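Local coordinates for protein nucleoporin NUP170 (Chaetomium thermophilum, PDB 5HAX) that probably serves as a scaffold nucleoporin of the nuclear pore complex, joining an N-terminal beta-propeller to a helical domain in the pore's inner ring, at residues D289-V294 with L312-C317; D378-G383 with F391-R396; N247-R252 with K268-C273; R275-M280 with Q345-P350. One frame throughout, in Å; residues are numbered along the deposited sequence.

Contact 1 of 4, residues D289-V294 with L312-C317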
# COMPACT_ATOMS: atom_id res chain seq x y z
N ASP A 289 -27.21 -16.37 11.44
CA ASP A 289 -26.72 -17.71 11.14
C ASP A 289 -26.87 -18.06 9.66
O ASP A 289 -26.23 -19.01 9.20
CB ASP A 289 -27.45 -18.74 12.00
CG ASP A 289 -28.89 -18.95 11.56
OD1 ASP A 289 -29.35 -20.10 11.59
OD2 ASP A 289 -29.55 -17.96 11.19
N LYS A 290 -27.70 -17.32 8.92
CA LYS A 290 -27.84 -17.51 7.49
C LYS A 290 -26.74 -16.80 6.70
O LYS A 290 -26.51 -17.15 5.54
CB LYS A 290 -29.22 -17.01 7.04
CG LYS A 290 -29.52 -17.12 5.56
CD LYS A 290 -29.54 -18.56 5.08
CE LYS A 290 -30.14 -18.67 3.68
NZ LYS A 290 -30.09 -20.05 3.14
N THR A 291 -26.05 -15.85 7.32
CA THR A 291 -25.06 -15.04 6.62
C THR A 291 -23.77 -15.84 6.39
O THR A 291 -23.36 -16.64 7.22
CB THR A 291 -24.76 -13.79 7.44
OG1 THR A 291 -25.99 -13.12 7.75
CG2 THR A 291 -23.84 -12.84 6.69
N ASN A 292 -23.14 -15.59 5.24
CA ASN A 292 -21.89 -16.22 4.86
C ASN A 292 -20.76 -15.20 4.91
O ASN A 292 -20.95 -14.03 4.55
CB ASN A 292 -21.97 -16.82 3.45
CG ASN A 292 -22.93 -17.98 3.35
OD1 ASN A 292 -22.86 -18.94 4.13
ND2 ASN A 292 -23.85 -17.91 2.39
N ILE A 293 -19.58 -15.64 5.36
CA ILE A 293 -18.35 -14.86 5.23
C ILE A 293 -17.70 -15.25 3.91
O ILE A 293 -17.38 -16.43 3.70
CB ILE A 293 -17.41 -15.11 6.42
CG1 ILE A 293 -18.07 -14.64 7.72
CG2 ILE A 293 -16.07 -14.38 6.21
CD1 ILE A 293 -17.25 -14.93 8.98
N VAL A 294 -17.50 -14.27 3.03
CA VAL A 294 -17.04 -14.55 1.67
C VAL A 294 -15.54 -14.28 1.48
O VAL A 294 -14.97 -14.76 0.48
CB VAL A 294 -17.85 -13.74 0.64
CG1 VAL A 294 -19.33 -14.08 0.74
CG2 VAL A 294 -17.63 -12.24 0.83
N LEU A 312 -15.38 -10.20 5.59
CA LEU A 312 -16.47 -9.60 4.83
C LEU A 312 -17.62 -10.58 4.72
O LEU A 312 -17.43 -11.72 4.29
CB LEU A 312 -16.00 -9.17 3.44
CG LEU A 312 -17.06 -8.49 2.57
CD1 LEU A 312 -17.45 -7.15 3.16
CD2 LEU A 312 -16.56 -8.34 1.15
N THR A 313 -18.81 -10.14 5.11
CA THR A 313 -20.02 -10.93 4.96
C THR A 313 -20.64 -10.70 3.58
O THR A 313 -20.34 -9.72 2.90
CB THR A 313 -21.05 -10.58 6.04
OG1 THR A 313 -21.54 -9.25 5.81
CG2 THR A 313 -20.45 -10.67 7.43
N ASP A 314 -21.52 -11.62 3.19
CA ASP A 314 -22.22 -11.45 1.92
C ASP A 314 -23.24 -10.32 1.97
O ASP A 314 -23.75 -9.93 0.91
CB ASP A 314 -22.90 -12.76 1.49
CG ASP A 314 -23.85 -13.31 2.54
OD1 ASP A 314 -24.13 -14.53 2.50
OD2 ASP A 314 -24.32 -12.55 3.41
N THR A 315 -23.55 -9.79 3.15
CA THR A 315 -24.40 -8.62 3.29
C THR A 315 -23.61 -7.31 3.27
O THR A 315 -24.21 -6.24 3.35
CB THR A 315 -25.21 -8.70 4.59
OG1 THR A 315 -24.32 -8.92 5.69
CG2 THR A 315 -26.22 -9.84 4.52
N GLY A 316 -22.29 -7.38 3.16
CA GLY A 316 -21.46 -6.20 3.06
C GLY A 316 -20.91 -5.67 4.36
O GLY A 316 -20.36 -4.56 4.38
N CYS A 317 -21.04 -6.42 5.45
CA CYS A 317 -20.49 -5.99 6.73
C CYS A 317 -19.02 -6.38 6.82
O CYS A 317 -18.64 -7.50 6.48
CB CYS A 317 -21.26 -6.63 7.89
SG CYS A 317 -23.00 -6.17 7.96
O HOH W 1 -26.50 -15.81 3.22
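The carboxylate of Asp-314 grips the 289-294 segment from the corner of a turn. Its OD1 accepts the backbone N-H of Asn-292 at 3.1 Å, met from above the carboxylate plane, and a weak bond from ND2 of the same residue, whose amide stands at 78° to the carboxylate. One water donates to both OD1 and Lys-290 O. The Asp-314 backbone returns the bond, its N reaching Asn-292 O at 2.8 Å and nearly along the C=O axis, so both the N-H and the C=O of Asn-292 are held by Asp-314. CG of Asp-314 sits in the crowded position between backbone N and carbonyl carbon (chi1 56°), which folds the carboxylate back toward Asn-292 N. Beside it, Thr-291 CG2 rests 3.6 Å from Thr-313 CB. In the second shell, Thr-313 to Gly-316 form a type I beta turn; Thr-313 OG1 accepts from Cys-317 N and donates to Thr-315 OG1, also hydrogen-bonded to Leu-286 O. Val-294 N bonds to Leu-312 O at 2.8 Å, flanking the non-hydrogen-bonded antiparallel pair Ile-293 and Thr-313. The contact closes the open end of hairpin 293-298/307-313, with Leu-312 touching Phe-391 and Asp-393 of strand 390-395.

Contact 2 of 4, residues D378-G383 with F391-R396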
# COMPACT_ATOMS: atom_id res chain seq x y z
N ASP A 378 -25.48 -5.63 -0.59
CA ASP A 378 -26.05 -6.98 -0.56
C ASP A 378 -26.54 -7.36 -1.96
O ASP A 378 -27.42 -6.70 -2.51
CB ASP A 378 -27.20 -7.03 0.45
CG ASP A 378 -27.84 -8.41 0.54
OD1 ASP A 378 -27.22 -9.40 0.10
OD2 ASP A 378 -28.97 -8.50 1.06
N PRO A 379 -25.97 -8.43 -2.55
CA PRO A 379 -24.95 -9.37 -2.06
C PRO A 379 -23.52 -8.95 -2.41
O PRO A 379 -23.27 -8.45 -3.50
CB PRO A 379 -25.31 -10.66 -2.78
CG PRO A 379 -25.82 -10.19 -4.10
CD PRO A 379 -26.50 -8.86 -3.86
N SER A 380 -22.59 -9.18 -1.48
CA SER A 380 -21.16 -9.00 -1.72
C SER A 380 -20.56 -10.35 -2.10
O SER A 380 -20.57 -11.29 -1.29
CB SER A 380 -20.48 -8.43 -0.48
OG SER A 380 -20.94 -7.11 -0.22
N ALA A 381 -20.02 -10.43 -3.32
CA ALA A 381 -19.48 -11.68 -3.84
C ALA A 381 -17.98 -11.80 -3.60
O ALA A 381 -17.49 -12.89 -3.29
CB ALA A 381 -19.77 -11.80 -5.34
N LEU A 382 -17.24 -10.70 -3.75
CA LEU A 382 -15.80 -10.67 -3.56
C LEU A 382 -15.43 -9.41 -2.81
O LEU A 382 -16.09 -8.37 -2.96
CB LEU A 382 -15.05 -10.71 -4.90
CG LEU A 382 -15.26 -11.93 -5.79
CD1 LEU A 382 -14.73 -11.67 -7.19
CD2 LEU A 382 -14.59 -13.15 -5.18
N GLY A 383 -14.37 -9.48 -2.02
CA GLY A 383 -13.93 -8.34 -1.24
C GLY A 383 -12.44 -8.36 -0.99
O GLY A 383 -11.83 -9.43 -0.83
N PHE A 391 -10.68 -0.38 0.42
CA PHE A 391 -11.65 -1.47 0.42
C PHE A 391 -12.34 -1.55 -0.93
O PHE A 391 -12.91 -0.56 -1.40
CB PHE A 391 -12.68 -1.27 1.54
CG PHE A 391 -13.81 -2.26 1.54
CD1 PHE A 391 -13.56 -3.62 1.53
CD2 PHE A 391 -15.13 -1.83 1.57
CE1 PHE A 391 -14.60 -4.54 1.54
CE2 PHE A 391 -16.17 -2.74 1.58
CZ PHE A 391 -15.90 -4.09 1.57
N PHE A 392 -12.28 -2.72 -1.56
CA PHE A 392 -12.97 -3.01 -2.82
C PHE A 392 -14.00 -4.11 -2.57
O PHE A 392 -13.64 -5.18 -2.07
CB PHE A 392 -11.99 -3.47 -3.90
CG PHE A 392 -11.07 -2.38 -4.40
CD1 PHE A 392 -11.26 -1.81 -5.64
CD2 PHE A 392 -10.00 -1.95 -3.63
CE1 PHE A 392 -10.41 -0.83 -6.11
CE2 PHE A 392 -9.15 -0.96 -4.09
CZ PHE A 392 -9.36 -0.40 -5.33
N ASP A 393 -15.26 -3.85 -2.93
CA ASP A 393 -16.34 -4.82 -2.77
C ASP A 393 -17.06 -5.00 -4.09
O ASP A 393 -17.56 -4.03 -4.67
CB ASP A 393 -17.32 -4.38 -1.68
CG ASP A 393 -18.32 -5.47 -1.33
OD1 ASP A 393 -18.15 -6.62 -1.80
OD2 ASP A 393 -19.27 -5.19 -0.57
N VAL A 394 -17.14 -6.25 -4.55
CA VAL A 394 -17.85 -6.60 -5.78
C VAL A 394 -19.28 -6.94 -5.38
O VAL A 394 -19.54 -8.01 -4.83
CB VAL A 394 -17.17 -7.76 -6.51
CG1 VAL A 394 -17.90 -8.08 -7.81
CG2 VAL A 394 -15.70 -7.44 -6.77
N VAL A 395 -20.21 -6.03 -5.66
CA VAL A 395 -21.62 -6.21 -5.33
C VAL A 395 -22.32 -6.75 -6.57
O VAL A 395 -22.22 -6.16 -7.65
CB VAL A 395 -22.26 -4.90 -4.86
CG1 VAL A 395 -23.72 -5.12 -4.50
CG2 VAL A 395 -21.50 -4.34 -3.66
N ARG A 396 -23.05 -7.85 -6.39
CA ARG A 396 -23.64 -8.59 -7.51
C ARG A 396 -25.16 -8.63 -7.37
O ARG A 396 -25.76 -9.71 -7.35
CB ARG A 396 -23.03 -9.99 -7.55
CG ARG A 396 -22.95 -10.62 -8.93
CD ARG A 396 -21.87 -11.70 -8.96
NE ARG A 396 -20.56 -11.17 -9.34
CZ ARG A 396 -19.42 -11.84 -9.22
NH1 ARG A 396 -18.28 -11.28 -9.59
NH2 ARG A 396 -19.41 -13.07 -8.71
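Three backbone bonds stitch the hairpin of strands 380-386 and 390-395, whose short segments run at 150° to each other. Ala-381 N meets Val-394 O at 2.9 Å, almost along the C=O axis, and Val-394 N gives a straight bond to Leu-382 O (172°). Past the strand, Arg-396 N reaches Pro-379 O at 3.0 Å, just after the cis peptide bond that precedes this proline. The tight part lies on the face of Ser-380, Asp-393 and Val-395. There Asp-393, with CG anti to the backbone N, swings its carboxylate across to Ser-380, whose OG lies only 2.6 Å from OD2; that hydroxyl proton also has Leu-377 O as a possible acceptor. On the other face Leu-382 CB touches Val-394 CG2 at 3.8 Å. The looser, partly exposed side belongs to Arg-396: its chain bends at chi3 (-90°) and lays one guanidinium face over the Ala-381 methyl, with CB 3.5 Å above the plane and toward the rim. Its NE is salt-bridged to Asp-402, which fixes the group above the strand. Asp-393 OD1 also lies 2.9 Å from Leu-382 O, and two acceptors so close, in a buried place, would tend to raise the carboxylate's pKa, whereas at Arg-396 the Asp-402 salt bridge probably offsets the nearby like charge of Arg-439.

Contact 3 of 4, residues N247-R252 with K268-C273. With PO4 (phosphate ion), chain D.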
# COMPACT_ATOMS: atom_id res chain seq x y z
N ASN A 247 -16.00 -23.04 3.84
CA ASN A 247 -17.32 -22.84 3.24
C ASN A 247 -18.41 -22.66 4.29
O ASN A 247 -19.49 -22.16 3.96
CB ASN A 247 -17.67 -24.02 2.35
CG ASN A 247 -17.88 -25.29 3.13
OD1 ASN A 247 -16.99 -25.74 3.86
ND2 ASN A 247 -19.07 -25.86 3.03
N ARG A 248 -18.15 -23.08 5.53
CA ARG A 248 -19.06 -22.85 6.64
C ARG A 248 -18.74 -21.55 7.38
O ARG A 248 -19.27 -21.33 8.47
CB ARG A 248 -19.00 -24.02 7.62
CG ARG A 248 -19.20 -25.38 6.96
CD ARG A 248 -19.22 -26.50 7.99
NE ARG A 248 -20.40 -26.42 8.85
CZ ARG A 248 -21.60 -26.88 8.53
NH1 ARG A 248 -22.61 -26.76 9.39
NH2 ARG A 248 -21.80 -27.47 7.36
N SER A 249 -17.88 -20.71 6.81
CA SER A 249 -17.47 -19.43 7.40
C SER A 249 -16.66 -19.61 8.68
O SER A 249 -16.62 -18.70 9.51
CB SER A 249 -18.69 -18.53 7.65
OG SER A 249 -19.41 -18.31 6.45
N THR A 250 -16.01 -20.76 8.84
CA THR A 250 -15.09 -20.97 9.96
C THR A 250 -13.73 -20.36 9.64
O THR A 250 -13.19 -20.58 8.55
CB THR A 250 -14.94 -22.46 10.27
OG1 THR A 250 -16.20 -22.98 10.71
CG2 THR A 250 -13.89 -22.69 11.35
N ILE A 251 -13.18 -19.63 10.60
CA ILE A 251 -11.87 -18.99 10.47
C ILE A 251 -10.88 -19.77 11.33
O ILE A 251 -11.06 -19.88 12.54
CB ILE A 251 -11.92 -17.51 10.91
CG1 ILE A 251 -12.94 -16.73 10.08
CG2 ILE A 251 -10.53 -16.88 10.80
CD1 ILE A 251 -13.17 -15.31 10.58
N ARG A 252 -9.84 -20.29 10.69
CA ARG A 252 -8.77 -21.01 11.37
C ARG A 252 -7.48 -20.21 11.27
O ARG A 252 -7.15 -19.68 10.21
CB ARG A 252 -8.59 -22.41 10.78
CG ARG A 252 -9.77 -23.34 11.02
CD ARG A 252 -9.59 -24.67 10.30
NE ARG A 252 -10.59 -25.66 10.71
CZ ARG A 252 -11.81 -25.76 10.18
NH1 ARG A 252 -12.20 -24.94 9.22
NH2 ARG A 252 -12.64 -26.70 10.62
N LYS A 268 -12.37 -20.57 15.03
CA LYS A 268 -13.52 -19.75 15.40
C LYS A 268 -14.60 -19.91 14.34
O LYS A 268 -14.44 -19.43 13.21
CB LYS A 268 -13.11 -18.28 15.53
CG LYS A 268 -14.17 -17.39 16.16
CD LYS A 268 -13.71 -15.94 16.17
CE LYS A 268 -14.73 -15.04 16.87
NZ LYS A 268 -14.84 -15.34 18.32
N ASP A 269 -15.69 -20.58 14.69
CA ASP A 269 -16.77 -20.81 13.74
C ASP A 269 -17.73 -19.62 13.73
O ASP A 269 -17.64 -18.70 14.54
CB ASP A 269 -17.51 -22.12 14.05
CG ASP A 269 -18.09 -22.17 15.46
OD1 ASP A 269 -18.32 -21.10 16.07
OD2 ASP A 269 -18.34 -23.29 15.95
N LYS A 270 -18.66 -19.65 12.77
CA LYS A 270 -19.60 -18.55 12.61
C LYS A 270 -20.43 -18.35 13.87
O LYS A 270 -20.81 -17.21 14.18
CB LYS A 270 -20.51 -18.82 11.41
CG LYS A 270 -21.61 -17.79 11.23
CD LYS A 270 -22.23 -17.83 9.85
CE LYS A 270 -22.70 -19.23 9.48
NZ LYS A 270 -23.55 -19.20 8.25
N THR A 271 -20.73 -19.42 14.60
CA THR A 271 -21.47 -19.29 15.85
C THR A 271 -20.72 -18.42 16.85
O THR A 271 -21.33 -17.59 17.53
CB THR A 271 -21.73 -20.68 16.45
OG1 THR A 271 -22.45 -21.48 15.50
CG2 THR A 271 -22.54 -20.57 17.74
N SER A 272 -19.41 -18.61 16.95
CA SER A 272 -18.61 -17.80 17.87
C SER A 272 -18.63 -16.33 17.46
O SER A 272 -18.82 -15.44 18.30
CB SER A 272 -17.18 -18.33 17.91
OG SER A 272 -16.37 -17.56 18.78
N CYS A 273 -18.44 -16.06 16.16
CA CYS A 273 -18.57 -14.69 15.66
C CYS A 273 -19.94 -14.11 16.00
O CYS A 273 -20.04 -12.96 16.44
CB CYS A 273 -18.35 -14.66 14.15
SG CYS A 273 -16.63 -14.91 13.64
P PO4 D . -16.36 -18.45 22.42
O1 PO4 D . -17.44 -17.85 21.55
O2 PO4 D . -15.71 -19.61 21.70
O3 PO4 D . -16.99 -18.95 23.70
O4 PO4 D . -15.33 -17.40 22.74
O HOH W 2 -18.67 -21.98 10.91
O HOH W 3 -16.06 -17.67 11.99
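Ile-251 and Lys-268 exchange two backbone bonds as an antiparallel hydrogen-bonded pair. Ile-251 N points at Lys-268 O from 31° above the carbonyl plane, at 2.9 Å, while the return bond from Lys-268 N lies in the plane of the Ile-251 carbonyl. Lys-268 O takes a second proton from a water that also donates to Ser-249 O. Another water fills the widening gap beyond the pair: it accepts from Lys-270 N at 3.0 Å, donates to Arg-248 O at 2.6 Å and hydrogen-bonds Thr-250 OG1. The chains part here because strand 263-268, the outermost of a four-stranded antiparallel sheet such as forms a propeller blade, gives way to helix 270-279. Asp-269 is its N-cap; with CG in the crowded position (chi1 58°), OD1 receives Ser-272 N at 2.9 Å, nearly along its C-O axis. The extended Lys-268 chain turns at chi4 to bring NZ to Ser-272 OG at 2.7 Å, and to a salt bridge with Asp-276. That hydroxyl donates to a phosphate, probably from the crystallisation liquor. Packing is slight: Ser-249 CB meets Lys-270 CB at 4.2 Å, and Thr-250 OG1 approaches Asp-269 CB. Lys-270 itself, bent at chi3, carries NZ to the carbonyl oxygens of Asp-289 and Thr-291.

Contact 4 of 4, residues R275-M280 with Q345-P350. With PO4 (phosphate ion), chain D.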
# COMPACT_ATOMS: atom_id res chain seq x y z
N ARG A 275 -21.94 -14.97 18.43
CA ARG A 275 -22.06 -14.76 19.87
C ARG A 275 -21.37 -13.46 20.28
O ARG A 275 -21.94 -12.66 21.04
CB ARG A 275 -21.48 -15.95 20.63
CG ARG A 275 -21.63 -15.84 22.14
CD ARG A 275 -21.48 -17.19 22.82
NE ARG A 275 -20.43 -18.01 22.21
CZ ARG A 275 -20.65 -19.01 21.36
NH1 ARG A 275 -21.88 -19.34 21.00
NH2 ARG A 275 -19.62 -19.69 20.87
N ASP A 276 -20.16 -13.22 19.78
CA ASP A 276 -19.51 -11.93 20.00
C ASP A 276 -20.40 -10.79 19.53
O ASP A 276 -20.59 -9.79 20.24
CB ASP A 276 -18.17 -11.87 19.26
CG ASP A 276 -17.17 -12.90 19.76
OD1 ASP A 276 -16.19 -13.18 19.03
OD2 ASP A 276 -17.36 -13.42 20.88
N PHE A 277 -20.96 -10.93 18.33
CA PHE A 277 -21.81 -9.89 17.76
C PHE A 277 -23.02 -9.61 18.65
O PHE A 277 -23.43 -8.45 18.79
CB PHE A 277 -22.25 -10.31 16.36
CG PHE A 277 -23.03 -9.27 15.62
CD1 PHE A 277 -22.48 -8.03 15.35
CD2 PHE A 277 -24.31 -9.54 15.17
CE1 PHE A 277 -23.19 -7.07 14.66
CE2 PHE A 277 -25.03 -8.59 14.48
CZ PHE A 277 -24.47 -7.35 14.23
N ALA A 278 -23.59 -10.65 19.25
CA ALA A 278 -24.76 -10.46 20.10
C ALA A 278 -24.41 -9.72 21.38
O ALA A 278 -25.26 -9.00 21.92
CB ALA A 278 -25.39 -11.82 20.43
N HIS A 279 -23.18 -9.87 21.88
CA HIS A 279 -22.74 -9.16 23.06
C HIS A 279 -22.43 -7.70 22.79
O HIS A 279 -22.24 -6.93 23.74
CB HIS A 279 -21.50 -9.84 23.66
CG HIS A 279 -21.76 -11.23 24.15
ND1 HIS A 279 -20.81 -11.99 24.80
CD2 HIS A 279 -22.87 -12.01 24.09
CE1 HIS A 279 -21.31 -13.16 25.12
NE2 HIS A 279 -22.57 -13.20 24.70
N MET A 280 -22.36 -7.29 21.53
CA MET A 280 -22.15 -5.89 21.19
C MET A 280 -23.43 -5.10 21.42
O MET A 280 -24.54 -5.65 21.48
CB MET A 280 -21.70 -5.75 19.73
CG MET A 280 -20.43 -6.53 19.41
SD MET A 280 -19.95 -6.42 17.68
CE MET A 280 -19.39 -4.72 17.59
N GLN A 345 -14.56 -7.65 17.44
CA GLN A 345 -14.53 -6.44 18.26
C GLN A 345 -15.29 -5.27 17.65
O GLN A 345 -16.00 -4.56 18.36
CB GLN A 345 -13.08 -6.01 18.50
CG GLN A 345 -12.27 -6.96 19.36
CD GLN A 345 -12.57 -6.81 20.84
OE1 GLN A 345 -13.57 -6.21 21.23
NE2 GLN A 345 -11.69 -7.34 21.68
N PHE A 346 -15.15 -5.05 16.34
CA PHE A 346 -15.65 -3.85 15.69
C PHE A 346 -16.26 -4.22 14.34
O PHE A 346 -15.75 -5.09 13.64
CB PHE A 346 -14.52 -2.83 15.50
CG PHE A 346 -14.90 -1.65 14.67
CD1 PHE A 346 -14.59 -1.61 13.32
CD2 PHE A 346 -15.56 -0.57 15.22
CE1 PHE A 346 -14.94 -0.53 12.54
CE2 PHE A 346 -15.92 0.51 14.46
CZ PHE A 346 -15.60 0.54 13.11
N VAL A 347 -17.35 -3.53 13.98
CA VAL A 347 -18.06 -3.77 12.72
C VAL A 347 -18.23 -2.45 12.00
O VAL A 347 -18.74 -1.48 12.58
CB VAL A 347 -19.44 -4.43 12.95
CG1 VAL A 347 -20.14 -4.67 11.62
CG2 VAL A 347 -19.30 -5.73 13.73
N LYS A 348 -17.83 -2.41 10.73
CA LYS A 348 -18.16 -1.30 9.84
C LYS A 348 -19.33 -1.74 8.96
O LYS A 348 -19.18 -2.63 8.11
CB LYS A 348 -16.95 -0.89 8.99
CG LYS A 348 -17.17 0.40 8.20
CD LYS A 348 -17.30 1.62 9.12
CE LYS A 348 -17.89 2.83 8.41
NZ LYS A 348 -16.87 3.63 7.68
N PHE A 349 -20.49 -1.12 9.17
CA PHE A 349 -21.68 -1.47 8.42
C PHE A 349 -21.68 -0.78 7.05
O PHE A 349 -20.98 0.21 6.84
CB PHE A 349 -22.93 -1.08 9.20
CG PHE A 349 -23.22 -1.99 10.36
CD1 PHE A 349 -23.86 -3.20 10.16
CD2 PHE A 349 -22.86 -1.63 11.65
CE1 PHE A 349 -24.14 -4.04 11.23
CE2 PHE A 349 -23.13 -2.47 12.72
CZ PHE A 349 -23.77 -3.68 12.50
N PRO A 350 -22.47 -1.29 6.11
CA PRO A 350 -22.42 -0.80 4.73
C PRO A 350 -22.93 0.63 4.61
O PRO A 350 -23.72 1.09 5.44
CB PRO A 350 -23.33 -1.77 3.96
CG PRO A 350 -23.49 -2.95 4.84
CD PRO A 350 -23.36 -2.46 6.24
P PO4 D . -16.36 -18.45 22.42
O1 PO4 D . -17.44 -17.85 21.55
O2 PO4 D . -15.71 -19.61 21.70
O3 PO4 D . -16.99 -18.95 23.70
O4 PO4 D . -15.33 -17.40 22.74
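Helix 270-279, in the connection between a four-stranded antiparallel sheet and the mixed five-stranded sheet that follows, packs its last turn against the end of strand 341-348, where Gln-345 and Phe-346 form a classic beta bulge opposite Phe-320. The contact is apolar and small. Met-280, just past the helix, carries it on one side: CG lies anti to the carbonyl carbon, and a bend at chi3 (72°) turns the methyl down onto the strand. CE then sits 3.5 Å from Gln-345 O and 4.0 Å from Val-347 CG2, with the side chains of Met-280 and Val-347 crossing obliquely. Phe-277 carries the other side. Its CG is anti to the backbone N (chi1 -175°), which carries the ring out to meet Phe-349 tip to tip, Phe-277 CE1 standing 4.1 Å from Phe-349 CZ. That CZ lies at the edge of the Phe-277 ring, near its plane. Phe-349 is steadied by Val-347 CG1, 3.8 Å above the centre of one face; the other methyl, CG2, faces Met-280 and Phe-277. On an exposed side of the helix, away from the strand, Arg-275 grips phosphate O1 with NE at 3.1 Å and NH2 at 2.9 Å. Phe-287 meets the Phe-277 ring edge-to-face. Within the sheet, strand 341-348 lies between 318-324, where Val-347 touches Leu-319, and 33-35, where Phe-349 touches Ala-34.

Overall arrangement
All four contacts lie on one side of the chain's centre, within the Nup133-like propeller. Contacts 1 and 2 are hairpin pairings in successive mixed five-stranded sheets, joined by a bond from Ser-380 N to Asp-314 O; contact 3 belongs to the preceding four-stranded sheet. Helix 270-279 serves both contacts 3 and 4: its capped start is polar and wet, its end apolar, and Lys-268 with Asp-276 bridges them. Contact 4 is the buried one, closing a loop that encloses contact 1, and reaches the same sheet. Of the others, partly buried, contacts 1 and 2 add carboxylates to backbone bonds, while contact 3 adds bridging waters. Lys-270 ties contact 3 to contact 1, whereas contacts 2 and 3 do not touch.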